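Local coordinates for GDSL-like Lipase/Acylhydrolase family protein (Neisseria meningitidis, PDB 4K7J) that probably removes O-acetyl groups from peptidoglycan, working as an SGNH-family esterase with a catalytic triad, at residues Val89-Val94 against Gly123-His128; Phe152-Leu157 against Gly174-Leu179; Gln160-Asn165 against Met193-Gly198. One frame throughout, in Å; residues are numbered along the deposited sequence.

Interaction 1 of 3, residues Val89-Val94 against Gly123-His128; sequences VYPANV and GGILAH
I125 pushes its branched side chain into the bend of residues 89-94, and each end of it meets a different wall. Its CD1 lies 3.5 Å from CE1 of Y90, approaching the ring obliquely, with CD1 and CZ of the tyrosine a little farther off. CG1 of I125 is anti to the carbonyl carbon (chi1 -60°), and the chain runs on extended (chi2 179°), which carries CD1 out to the tyrosine. The other branch, CG2, fills the hollow between P91 and V94: it sits 4.2 Å from P91 CD and 4.0 Å from V94 CG2, the valine crossing it obliquely.

Two residues on, A127 offers a much smaller bump. Its CB sits in a shallow cup made by the proline ring and a methyl, 3.8 Å from P91 CG and 4.1 Å from A92 CB. P91 thus spans the two bumps, CD toward I125 and CG toward A127. L126, between them, points the other way, with F120 and L111 among its neighbours. All of this is apolar: no hydrogen bond joins the two segments, and every residue that touches is buried.

The polar groups of the loop are served from elsewhere. Y90 OH bonds to Q97 NE2, Y90 O takes H104 NE2 from strand 102-106, and N93 O takes S110 OG from strand 109-112. The Y90 ring also meets that of F199, which touches I125 as well. Alternate residues I125 and A127 therefore present one face of strand 125-128 to an irregular loop, whose own bonds reach strands of both five-stranded antiparallel sheets, as in core filling of a beta sandwich, here in a module related to galactose-binding domains.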
loop_
_atom_site.group_PDB
_atom_site.type_symbol
_atom_site.label_atom_id
_atom_site.label_comp_id
_atom_site.label_asym_id
_atom_site.label_seq_id
_atom_site.Cartn_x
_atom_site.Cartn_y
_atom_site.Cartn_z
ATOM N N VAL A 89 -9.187 -0.047 1.833
ATOM C CA VAL A 89 -9.375 -1.002 0.736
ATOM C C VAL A 89 -10.030 -0.384 -0.517
ATOM O O VAL A 89 -10.531 0.733 -0.477
ATOM C CB VAL A 89 -10.202 -2.205 1.206
ATOM C CG1 VAL A 89 -9.626 -2.749 2.513
ATOM C CG2 VAL A 89 -11.658 -1.807 1.400
ATOM N N TYR A 90 -10.017 -1.118 -1.629
ATOM C CA TYR A 90 -10.597 -0.630 -2.880
ATOM C C TYR A 90 -12.072 -0.326 -2.682
ATOM O O TYR A 90 -12.737 -0.986 -1.896
ATOM C CB TYR A 90 -10.496 -1.679 -3.985
ATOM C CG TYR A 90 -9.097 -2.092 -4.405
ATOM C CD1 TYR A 90 -7.985 -1.323 -4.084
ATOM C CD2 TYR A 90 -8.897 -3.254 -5.148
ATOM C CE1 TYR A 90 -6.708 -1.705 -4.479
ATOM C CE2 TYR A 90 -7.621 -3.648 -5.553
ATOM C CZ TYR A 90 -6.536 -2.872 -5.215
ATOM O OH TYR A 90 -5.279 -3.260 -5.600
ATOM N N PRO A 91 -12.595 0.657 -3.417
ATOM C CA PRO A 91 -14.041 0.894 -3.363
ATOM C C PRO A 91 -14.825 -0.084 -4.250
ATOM O O PRO A 91 -16.049 -0.098 -4.178
ATOM C CB PRO A 91 -14.166 2.319 -3.898
ATOM C CG PRO A 91 -13.032 2.450 -4.858
ATOM C CD PRO A 91 -11.901 1.638 -4.267
ATOM N N ALA A 92 -14.131 -0.888 -5.056
ATOM C CA ALA A 92 -14.770 -1.815 -5.997
ATOM C C ALA A 92 -13.729 -2.792 -6.519
ATOM O O ALA A 92 -12.540 -2.562 -6.330
ATOM C CB ALA A 92 -15.394 -1.047 -7.170
ATOM N N ASN A 93 -14.165 -3.874 -7.167
ATOM C CA ASN A 93 -13.230 -4.759 -7.858
ATOM C C ASN A 93 -12.394 -3.939 -8.822
ATOM O O ASN A 93 -12.915 -3.061 -9.501
ATOM C CB ASN A 93 -13.949 -5.876 -8.631
ATOM C CG ASN A 93 -14.665 -6.848 -7.717
ATOM O OD1 ASN A 93 -14.135 -7.229 -6.663
ATOM N ND2 ASN A 93 -15.885 -7.243 -8.101
ATOM N N VAL A 94 -11.100 -4.226 -8.851
ATOM C CA VAL A 94 -10.173 -3.612 -9.786
ATOM C C VAL A 94 -9.553 -4.723 -10.619
ATOM O O VAL A 94 -8.902 -5.626 -10.078
ATOM C CB VAL A 94 -9.038 -2.869 -9.054
ATOM C CG1 VAL A 94 -7.971 -2.379 -10.059
ATOM C CG2 VAL A 94 -9.582 -1.730 -8.215
ATOM N N GLY A 123 -3.150 6.906 -4.392
ATOM C CA GLY A 123 -3.318 5.477 -4.637
ATOM C C GLY A 123 -3.639 5.148 -6.089
ATOM O O GLY A 123 -3.464 4.004 -6.548
ATOM N N GLY A 124 -4.145 6.148 -6.807
ATOM C CA GLY A 124 -4.421 6.028 -8.224
ATOM C C GLY A 124 -5.645 5.204 -8.599
ATOM O O GLY A 124 -5.761 4.751 -9.738
ATOM N N ILE A 125 -6.570 5.023 -7.660
ATOM C CA ILE A 125 -7.786 4.261 -7.932
ATOM C C ILE A 125 -9.020 5.064 -7.547
ATOM O O ILE A 125 -9.075 5.661 -6.469
ATOM C CB ILE A 125 -7.782 2.918 -7.164
ATOM C CG1 ILE A 125 -6.574 2.081 -7.586
ATOM C CG2 ILE A 125 -9.098 2.143 -7.371
ATOM C CD1 ILE A 125 -6.458 0.773 -6.879
ATOM N N LEU A 126 -10.003 5.099 -8.437
ATOM C CA LEU A 126 -11.311 5.621 -8.062
ATOM C C LEU A 126 -12.393 4.727 -8.647
ATOM O O LEU A 126 -12.120 3.915 -9.539
ATOM C CB LEU A 126 -11.483 7.083 -8.511
ATOM C CG LEU A 126 -11.440 7.437 -10.005
ATOM C CD1 LEU A 126 -12.781 7.200 -10.700
ATOM C CD2 LEU A 126 -10.988 8.884 -10.226
ATOM N N ALA A 127 -13.618 4.860 -8.147
ATOM C CA ALA A 127 -14.742 4.145 -8.756
ATOM C C ALA A 127 -15.896 5.107 -9.044
ATOM O O ALA A 127 -16.238 5.926 -8.197
ATOM C CB ALA A 127 -15.192 3.014 -7.876
ATOM N N HIS A 128 -16.475 5.029 -10.241
ATOM C CA HIS A 128 -17.657 5.829 -10.562
ATOM C C HIS A 128 -18.875 5.065 -10.041
ATOM O O HIS A 128 -19.088 3.918 -10.434
ATOM C CB HIS A 128 -17.807 6.005 -12.084
ATOM C CG HIS A 128 -16.620 6.627 -12.751
ATOM N ND1 HIS A 128 -16.155 7.884 -12.423
ATOM C CD2 HIS A 128 -15.826 6.180 -13.757
ATOM C CE1 HIS A 128 -15.117 8.178 -13.187
ATOM N NE2 HIS A 128 -14.899 7.164 -14.007
#

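Interaction 2 of 3, residues Phe152-Leu157 against Gly174-Leu179; sequences FAKPLL and GGWQVL
A153 and Q177 form the hydrogen-bonded pair of this short antiparallel junction. A153 N donates to Q177 O at 3.0 Å, while the return bond from Q177 N to A153 O, at 3.1 Å, is weak. F152 and V178 make the adjoining non-hydrogen-bonded pair. The short pieces 152-155 and 177-179 run 110° apart in direction, and regular pairing between the segments is confined to these two pairs. Past them, a water takes over: it donates to P155 O and accepts from G175 N, 2.7 Å from each. Q177 also holds its own turn, its NE2 bonding to G175 O in a nearly straight 3.3 Å bond, while its OE1 takes N172 N.

Two CH-pi contacts use ring faces. K154 CB stands over the middle of the W176 indole, 3.9 Å from the centroid of the five-membered ring, and the two side chains cross at about a right angle. CG of K154 is anti to the backbone N (chi1 -176°) and lies against the G175-W176 peptide. Farther out, CD passes near CD1 and NE1 of the indole. NZ ends in a salt bridge to D119, whose backbone O also accepts W176 NE1. At the indole's edge, near its plane, come the backbone atoms F152 C and A153 N. V178 CG2 covers one face of the F152 ring, 4.1 Å from its centroid and offset toward the rim.

On the face of the sheet that carries A153 and Q177, the packing is apolar: A153 CB touches L179 CD1 at 3.7 Å.

Strand 177-183 is the outermost strand of its five-stranded sheet, and strand 147-155 lies between it and strand 195-203. From that inner neighbour W195 and I197 reach A153, while on the opposite face W176 packs against D196.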
loop_
_atom_site.group_PDB
_atom_site.type_symbol
_atom_site.label_atom_id
_atom_site.label_comp_id
_atom_site.label_asym_id
_atom_site.label_seq_id
_atom_site.Cartn_x
_atom_site.Cartn_y
_atom_site.Cartn_z
ATOM N N PHE A 152 -12.513 8.175 0.973
ATOM C CA PHE A 152 -12.210 9.246 0.030
ATOM C C PHE A 152 -13.383 9.341 -0.935
ATOM O O PHE A 152 -13.843 8.327 -1.452
ATOM C CB PHE A 152 -10.911 8.983 -0.737
ATOM C CG PHE A 152 -9.664 9.203 0.080
ATOM C CD1 PHE A 152 -9.071 10.455 0.139
ATOM C CD2 PHE A 152 -9.088 8.158 0.788
ATOM C CE1 PHE A 152 -7.919 10.663 0.887
ATOM C CE2 PHE A 152 -7.925 8.358 1.538
ATOM C CZ PHE A 152 -7.346 9.618 1.581
ATOM N N ALA A 153 -13.871 10.549 -1.182
ATOM C CA ALA A 153 -15.085 10.713 -1.981
ATOM C C ALA A 153 -15.156 12.076 -2.639
ATOM O O ALA A 153 -14.765 13.075 -2.044
ATOM C CB ALA A 153 -16.324 10.487 -1.111
ATOM N N LYS A 154 -15.645 12.114 -3.872
ATOM C CA LYS A 154 -15.889 13.374 -4.551
ATOM C C LYS A 154 -17.282 13.400 -5.164
ATOM O O LYS A 154 -17.572 12.653 -6.096
ATOM C CB LYS A 154 -14.853 13.630 -5.644
ATOM C CG LYS A 154 -15.040 14.992 -6.306
ATOM C CD LYS A 154 -13.960 15.285 -7.343
ATOM C CE LYS A 154 -14.085 14.384 -8.545
ATOM N NZ LYS A 154 -13.172 14.857 -9.634
ATOM N N PRO A 155 -18.147 14.276 -4.647
ATOM C CA PRO A 155 -19.526 14.353 -5.119
ATOM C C PRO A 155 -19.591 15.099 -6.446
ATOM O O PRO A 155 -18.745 15.950 -6.718
ATOM C CB PRO A 155 -20.198 15.206 -4.041
ATOM C CG PRO A 155 -19.129 16.160 -3.636
ATOM C CD PRO A 155 -17.844 15.333 -3.662
ATOM N N LEU A 156 -20.590 14.791 -7.263
ATOM C CA LEU A 156 -20.843 15.600 -8.446
ATOM C C LEU A 156 -21.231 17.025 -8.036
ATOM O O LEU A 156 -20.755 17.998 -8.619
ATOM C CB LEU A 156 -21.945 14.974 -9.298
ATOM C CG LEU A 156 -22.269 15.713 -10.589
ATOM C CD1 LEU A 156 -21.121 15.557 -11.588
ATOM C CD2 LEU A 156 -23.573 15.191 -11.158
ATOM N N LEU A 157 -22.084 17.133 -7.018
ATOM C CA LEU A 157 -22.533 18.427 -6.506
ATOM C C LEU A 157 -22.146 18.649 -5.050
ATOM O O LEU A 157 -22.120 17.711 -4.253
ATOM C CB LEU A 157 -24.055 18.541 -6.614
ATOM C CG LEU A 157 -24.668 19.292 -7.792
ATOM C CD1 LEU A 157 -24.218 18.691 -9.118
ATOM C CD2 LEU A 157 -26.185 19.260 -7.655
ATOM N N GLY A 174 -17.576 20.744 -2.502
ATOM C CA GLY A 174 -17.250 19.829 -3.576
ATOM C C GLY A 174 -15.794 19.420 -3.523
ATOM O O GLY A 174 -15.084 19.751 -2.579
ATOM N N GLY A 175 -15.343 18.688 -4.534
ATOM C CA GLY A 175 -13.969 18.234 -4.555
ATOM C C GLY A 175 -13.749 17.005 -3.684
ATOM O O GLY A 175 -14.592 16.658 -2.859
ATOM N N TRP A 176 -12.611 16.344 -3.881
ATOM C CA TRP A 176 -12.224 15.217 -3.044
ATOM C C TRP A 176 -12.150 15.645 -1.591
ATOM O O TRP A 176 -11.758 16.763 -1.287
ATOM C CB TRP A 176 -10.859 14.679 -3.466
ATOM C CG TRP A 176 -10.918 13.862 -4.698
ATOM C CD1 TRP A 176 -10.550 14.244 -5.966
ATOM C CD2 TRP A 176 -11.388 12.525 -4.798
ATOM N NE1 TRP A 176 -10.755 13.211 -6.843
ATOM C CE2 TRP A 176 -11.273 12.141 -6.152
ATOM C CE3 TRP A 176 -11.893 11.606 -3.875
ATOM C CZ2 TRP A 176 -11.654 10.882 -6.603
ATOM C CZ3 TRP A 176 -12.264 10.344 -4.326
ATOM C CH2 TRP A 176 -12.141 9.996 -5.678
ATOM N N GLN A 177 -12.524 14.734 -0.711
ATOM C CA GLN A 177 -12.537 14.974 0.717
ATOM C C GLN A 177 -12.662 13.612 1.376
ATOM O O GLN A 177 -12.887 12.614 0.696
ATOM C CB GLN A 177 -13.713 15.880 1.097
ATOM C CG GLN A 177 -15.083 15.353 0.727
ATOM C CD GLN A 177 -16.156 16.416 0.876
ATOM O OE1 GLN A 177 -16.813 16.501 1.914
ATOM N NE2 GLN A 177 -16.323 17.251 -0.153
ATOM N N VAL A 178 -12.494 13.551 2.689
ATOM C CA VAL A 178 -12.700 12.291 3.391
ATOM C C VAL A 178 -13.976 12.389 4.218
ATOM O O VAL A 178 -14.162 13.326 4.993
ATOM C CB VAL A 178 -11.522 11.940 4.336
ATOM C CG1 VAL A 178 -11.777 10.617 5.043
ATOM C CG2 VAL A 178 -10.225 11.890 3.562
ATOM N N LEU A 179 -14.848 11.409 4.050
ATOM C CA LEU A 179 -16.080 11.343 4.801
ATOM C C LEU A 179 -15.846 10.413 5.981
ATOM O O LEU A 179 -15.348 9.311 5.806
ATOM C CB LEU A 179 -17.194 10.775 3.917
ATOM C CG LEU A 179 -17.406 11.430 2.552
ATOM C CD1 LEU A 179 -18.585 10.742 1.830
ATOM C CD2 LEU A 179 -17.662 12.917 2.712
HETATM O O HOH W 1 -17.076 18.083 -6.558
#

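Interaction 3 of 3, residues Gln160-Asn165 against Met193-Gly198; sequences QTLTVN and MPWDIG
Q160 and L162 take the indole of W195 from opposite faces. On one side the Q160 and W195 side chains slide past each other in opposite directions, with the amide plane turned 65° from that of the indole and Q160 CD offset toward the rim. CG of Q160 is anti to the backbone N (chi1 -158°), which sets it beside W195 NE1. On the other side, L162 crosses at about a right angle and sets CD2 over the centre of the indole, 3.8 Å from the centroid of the five-membered ring, a CH-pi contact. The same CD2 goes on to touch I197 CD1 at 4.1 Å.

The amide is fixed at both atoms. NE2 donates to P194 O at 2.8 Å, almost straight (169°) and within the amide's own plane, although it comes from well above the plane of the proline carbonyl; OE1 meanwhile accepts L157 N. NE2 also lies only 3.0 Å from W195 NE1, but these are two donors and the closeness is no bond between them.

The indole N-H is used elsewhere. W195 NE1 gives its hydrogen, roughly in the ring plane, to T161 O at 3.1 Å, again from above the carbonyl plane. T161 O has a second donor, a water at 2.7 Å that also accepts M193 N at 2.9 Å. One backbone oxygen thus ties the tryptophan and the start of segment 193-198 to the same point.

The two strands belong to different sheets: 161-164 is flanked by 187-191 and 167-170, whereas 195-203 runs between 125-128 and 147-155. W195 spans the gap between them, meeting A153 and P155 of strand 147-155, L179 of strand 177-183 and A171 in the turn beyond strand 167-170.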
loop_
_atom_site.group_PDB
_atom_site.type_symbol
_atom_site.label_atom_id
_atom_site.label_comp_id
_atom_site.label_asym_id
_atom_site.label_seq_id
_atom_site.Cartn_x
_atom_site.Cartn_y
_atom_site.Cartn_z
ATOM N N GLN A 160 -24.044 17.088 -1.635
ATOM C CA GLN A 160 -24.584 15.783 -2.005
ATOM C C GLN A 160 -24.443 14.763 -0.871
ATOM O O GLN A 160 -23.521 14.847 -0.062
ATOM C CB GLN A 160 -23.819 15.275 -3.231
ATOM C CG GLN A 160 -24.512 14.229 -4.075
ATOM C CD GLN A 160 -23.741 13.937 -5.358
ATOM O OE1 GLN A 160 -23.271 14.847 -6.028
ATOM N NE2 GLN A 160 -23.610 12.665 -5.698
ATOM N N THR A 161 -25.353 13.796 -0.824
ATOM C CA THR A 161 -25.327 12.773 0.217
ATOM C C THR A 161 -25.156 11.378 -0.369
ATOM O O THR A 161 -25.341 11.167 -1.565
ATOM C CB THR A 161 -26.637 12.763 1.039
ATOM O OG1 THR A 161 -27.737 12.519 0.163
ATOM C CG2 THR A 161 -26.845 14.095 1.744
ATOM N N LEU A 162 -24.789 10.438 0.491
ATOM C CA LEU A 162 -24.892 9.015 0.198
ATOM C C LEU A 162 -25.276 8.364 1.509
ATOM O O LEU A 162 -25.357 9.045 2.540
ATOM C CB LEU A 162 -23.575 8.432 -0.376
ATOM C CG LEU A 162 -22.221 8.755 0.264
ATOM C CD1 LEU A 162 -22.033 8.049 1.599
ATOM C CD2 LEU A 162 -21.067 8.404 -0.712
ATOM N N THR A 163 -25.522 7.059 1.492
ATOM C CA THR A 163 -25.833 6.379 2.735
ATOM C C THR A 163 -24.860 5.248 2.972
ATOM O O THR A 163 -24.459 4.563 2.042
ATOM C CB THR A 163 -27.272 5.814 2.767
ATOM O OG1 THR A 163 -27.385 4.742 1.826
ATOM C CG2 THR A 163 -28.315 6.903 2.451
ATOM N N VAL A 164 -24.500 5.057 4.234
ATOM C CA VAL A 164 -23.640 3.960 4.654
ATOM C C VAL A 164 -24.422 3.155 5.687
ATOM O O VAL A 164 -24.750 3.678 6.754
ATOM C CB VAL A 164 -22.364 4.506 5.302
ATOM C CG1 VAL A 164 -21.498 3.374 5.791
ATOM C CG2 VAL A 164 -21.592 5.390 4.321
ATOM N N ASN A 165 -24.726 1.893 5.367
ATOM C CA ASN A 165 -25.688 1.088 6.138
ATOM C C ASN A 165 -26.950 1.862 6.536
ATOM O O ASN A 165 -27.390 1.797 7.676
ATOM C CB ASN A 165 -25.042 0.471 7.385
ATOM C CG ASN A 165 -24.096 -0.671 7.047
ATOM O OD1 ASN A 165 -23.792 -0.910 5.886
ATOM N ND2 ASN A 165 -23.609 -1.364 8.070
ATOM N N MET A 193 -27.269 9.940 -6.370
ATOM C CA MET A 193 -26.616 10.623 -7.481
ATOM C C MET A 193 -25.130 10.216 -7.574
ATOM O O MET A 193 -24.593 9.625 -6.635
ATOM C CB MET A 193 -26.790 12.142 -7.341
ATOM C CG MET A 193 -28.187 12.655 -7.757
ATOM S SD MET A 193 -28.588 12.469 -9.519
ATOM C CE MET A 193 -29.637 11.027 -9.476
ATOM N N PRO A 194 -24.468 10.514 -8.709
ATOM C CA PRO A 194 -23.106 9.999 -8.903
ATOM C C PRO A 194 -22.038 10.617 -8.009
ATOM O O PRO A 194 -22.028 11.830 -7.791
ATOM C CB PRO A 194 -22.795 10.364 -10.361
ATOM C CG PRO A 194 -24.153 10.493 -11.014
ATOM C CD PRO A 194 -25.006 11.109 -9.951
ATOM N N TRP A 195 -21.123 9.765 -7.550
ATOM C CA TRP A 195 -19.914 10.178 -6.855
ATOM C C TRP A 195 -18.716 9.466 -7.475
ATOM O O TRP A 195 -18.870 8.417 -8.103
ATOM C CB TRP A 195 -19.943 9.677 -5.416
ATOM C CG TRP A 195 -20.911 10.292 -4.475
ATOM C CD1 TRP A 195 -22.269 10.124 -4.454
ATOM C CD2 TRP A 195 -20.589 11.109 -3.348
ATOM N NE1 TRP A 195 -22.812 10.827 -3.402
ATOM C CE2 TRP A 195 -21.799 11.428 -2.700
ATOM C CE3 TRP A 195 -19.388 11.610 -2.823
ATOM C CZ2 TRP A 195 -21.845 12.233 -1.555
ATOM C CZ3 TRP A 195 -19.435 12.409 -1.696
ATOM C CH2 TRP A 195 -20.656 12.707 -1.070
ATOM N N ASP A 196 -17.517 9.990 -7.226
ATOM C CA ASP A 196 -16.306 9.177 -7.350
ATOM C C ASP A 196 -15.834 8.805 -5.958
ATOM O O ASP A 196 -15.829 9.645 -5.064
ATOM C CB ASP A 196 -15.200 9.923 -8.104
ATOM C CG ASP A 196 -15.495 10.049 -9.593
ATOM O OD1 ASP A 196 -16.398 9.339 -10.085
ATOM O OD2 ASP A 196 -14.821 10.852 -10.265
ATOM N N ILE A 197 -15.450 7.552 -5.772
ATOM C CA ILE A 197 -15.014 7.061 -4.455
ATOM C C ILE A 197 -13.587 6.507 -4.572
ATOM O O ILE A 197 -13.260 5.824 -5.545
ATOM C CB ILE A 197 -15.945 5.925 -3.938
ATOM C CG1 ILE A 197 -17.413 6.359 -3.929
ATOM C CG2 ILE A 197 -15.517 5.443 -2.552
ATOM C CD1 ILE A 197 -17.753 7.463 -2.929
ATOM N N GLY A 198 -12.747 6.816 -3.592
ATOM C CA GLY A 198 -11.380 6.330 -3.553
ATOM C C GLY A 198 -11.314 5.190 -2.562
ATOM O O GLY A 198 -12.264 4.430 -2.440
HETATM O O HOH W 2 -26.633 11.321 -3.877
#

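Overall arrangement
All three contacts belong to the beta-sandwich part of the chain. Interactions 2 and 3 lie closest, with centres about 8 Å apart; interaction 1 is about 14 Å from each. Strand 195-203, part of interaction 3, runs in one sheet between strand 125-128 of interaction 1 and strand 147-155 of interaction 2. Backbone bonds A127 N to I197 O and K154 N to D196 O join the neighbours, and L126 touches W176 directly. Along the chain interaction 1 closes first, then interactions 2 and 3 interleave. Interaction 3 joins the two five-stranded sheets and interaction 1 lays a loop against one of them, so strands distant in sequence form one compact module beside the six-stranded mixed sheet.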